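Local coordinates for uncharacterized protein lp_2219 (Lactobacillus plantarum, PDB 3HFQ), which is of unknown function but folds as a seven-bladed beta-propeller of the lactonase family, so it may act on a lactone, at residues S257-N262 / G285-D290. The protein carries 1 engineered substitution. Sequence-based numbering, arbitrary orientation.
Sequences SNRGYN and GDFPRD. With PO4 (phosphate ion), chain C.
Asn262 OD1 accepts two backbone N-H groups from opposite faces of its amide plane: Phe287 N at 3.0 Å, from across the contact, and Gly260 N at 2.9 Å, from its own turn. The site joins two blades of a seven-bladed beta-propeller: 257-262 ends strand 253-259 and turns toward strand 263-269, whereas 285-290 is the link that carries the chain from strand 275-282 into the next blade. The other end of the same amide, Asn262 ND2, gives a hydrogen bond to the anti lone pair of Asp286 OD1 (2.9 Å), with amide and carboxylate planes 80° apart; Asp286 OD2 is held by Asn306. An alanine in place of Asn262 would probably leave Phe287 N and Gly260 N without their shared acceptor and let the Asp286 carboxylate turn more easily. Arg259 CB sits over the centre of the Phe287 ring, a CH-pi contact 3.8 Å from the centroid and 8° off the ring normal. Deeper in, Ser257 OG donates to Pro288 O at 2.9 Å and also bonds Ala244, while the Pro288 ring lies against Asn258 O. Pro288 itself is the centre of an inverse gamma turn. Arg259 bends at chi3 (-69°), which swings NE off the line of its chain; beyond it, NH2 forms a salt bridge with Glu206. A phosphate ion, probably from the crystallisation liquor, is also bound by His144 and Arg190. A water bridges the like-charged Arg259 NH1 and Arg289 NH1, and the Arg259 guanidinium points NH1 and NH2 at one phosphate oxygen, O2, with NH1 2.7 Å from it.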
# COMPACT_ATOMS: atom_id res chain seq x y z
N SER A 257 7.01 4.83 5.80
CA SER A 257 6.44 6.05 6.36
C SER A 257 5.99 5.83 7.80
O SER A 257 5.52 4.75 8.17
CB SER A 257 5.26 6.54 5.50
OG SER A 257 4.21 5.59 5.46
N ASN A 258 6.14 6.87 8.62
CA ASN A 258 5.78 6.82 10.03
C ASN A 258 4.68 7.82 10.36
O ASN A 258 4.85 9.02 10.15
CB ASN A 258 7.01 7.13 10.90
CG ASN A 258 8.08 6.06 10.81
OD1 ASN A 258 9.19 6.30 10.32
ND2 ASN A 258 7.75 4.87 11.28
N ARG A 259 3.56 7.33 10.88
CA ARG A 259 2.44 8.19 11.27
C ARG A 259 2.57 8.49 12.75
O ARG A 259 2.38 7.62 13.60
CB ARG A 259 1.11 7.50 11.00
CG ARG A 259 0.78 7.33 9.53
CD ARG A 259 -0.43 6.43 9.37
NE ARG A 259 -0.12 5.05 9.76
CZ ARG A 259 -0.98 4.04 9.65
NH1 ARG A 259 -2.20 4.26 9.18
NH2 ARG A 259 -0.61 2.81 10.00
N GLY A 260 2.90 9.74 13.06
CA GLY A 260 3.09 10.15 14.44
C GLY A 260 4.42 10.89 14.46
O GLY A 260 4.47 12.09 14.72
N TYR A 261 5.50 10.17 14.18
CA TYR A 261 6.82 10.80 14.12
C TYR A 261 6.84 11.58 12.81
O TYR A 261 7.67 12.47 12.60
CB TYR A 261 7.92 9.73 14.14
CG TYR A 261 9.31 10.30 14.36
CD1 TYR A 261 9.60 11.05 15.50
CD2 TYR A 261 10.33 10.09 13.43
CE1 TYR A 261 10.87 11.59 15.70
CE2 TYR A 261 11.60 10.63 13.63
CZ TYR A 261 11.86 11.37 14.76
OH TYR A 261 13.11 11.90 14.96
N ASN A 262 5.91 11.22 11.93
CA ASN A 262 5.72 11.86 10.63
C ASN A 262 6.97 12.04 9.77
O ASN A 262 7.36 13.16 9.44
CB ASN A 262 5.03 13.22 10.82
CG ASN A 262 3.66 13.09 11.47
OD1 ASN A 262 2.97 12.08 11.30
ND2 ASN A 262 3.27 14.11 12.23
N GLY A 285 3.90 17.24 7.19
CA GLY A 285 2.47 17.14 7.42
C GLY A 285 2.22 16.10 8.48
O GLY A 285 3.17 15.53 9.02
N ASP A 286 0.95 15.83 8.78
CA ASP A 286 0.61 14.86 9.81
C ASP A 286 0.01 13.58 9.23
O ASP A 286 -0.88 13.63 8.38
CB ASP A 286 -0.35 15.50 10.83
CG ASP A 286 -0.59 14.62 12.05
OD1 ASP A 286 0.39 14.07 12.61
OD2 ASP A 286 -1.76 14.50 12.48
N PHE A 287 0.51 12.45 9.70
CA PHE A 287 0.06 11.12 9.29
C PHE A 287 0.24 10.71 7.83
O PHE A 287 -0.72 10.61 7.07
CB PHE A 287 -1.41 10.93 9.71
CG PHE A 287 -1.57 10.28 11.06
CD1 PHE A 287 -0.89 10.79 12.17
CD2 PHE A 287 -2.38 9.17 11.22
CE1 PHE A 287 -1.02 10.18 13.42
CE2 PHE A 287 -2.52 8.56 12.47
CZ PHE A 287 -1.83 9.07 13.57
N PRO A 288 1.50 10.47 7.43
CA PRO A 288 1.83 10.05 6.06
C PRO A 288 1.48 8.57 5.87
O PRO A 288 2.33 7.69 6.07
CB PRO A 288 3.33 10.32 5.97
CG PRO A 288 3.79 10.10 7.39
CD PRO A 288 2.72 10.82 8.18
N ARG A 289 0.25 8.30 5.46
CA ARG A 289 -0.23 6.94 5.26
C ARG A 289 0.28 6.26 3.99
O ARG A 289 0.30 5.03 3.91
CB ARG A 289 -1.77 6.94 5.28
CG ARG A 289 -2.41 5.56 5.20
CD ARG A 289 -3.85 5.63 5.72
NE ARG A 289 -4.65 4.47 5.33
CZ ARG A 289 -5.58 3.91 6.08
NH1 ARG A 289 -5.84 4.40 7.29
NH2 ARG A 289 -6.27 2.88 5.63
N ASP A 290 0.68 7.04 2.99
CA ASP A 290 1.21 6.44 1.77
C ASP A 290 2.15 7.39 1.05
O ASP A 290 2.12 8.60 1.26
CB ASP A 290 0.07 6.02 0.83
CG ASP A 290 0.53 5.07 -0.26
OD1 ASP A 290 1.52 4.34 -0.05
OD2 ASP A 290 -0.11 5.02 -1.34
P PO4 C . -4.40 1.27 9.61
O1 PO4 C . -4.84 2.36 10.66
O2 PO4 C . -3.14 1.77 8.82
O3 PO4 C . -4.05 -0.07 10.37
O4 PO4 C . -5.58 1.01 8.60
O HOH W 1 -4.19 6.29 9.27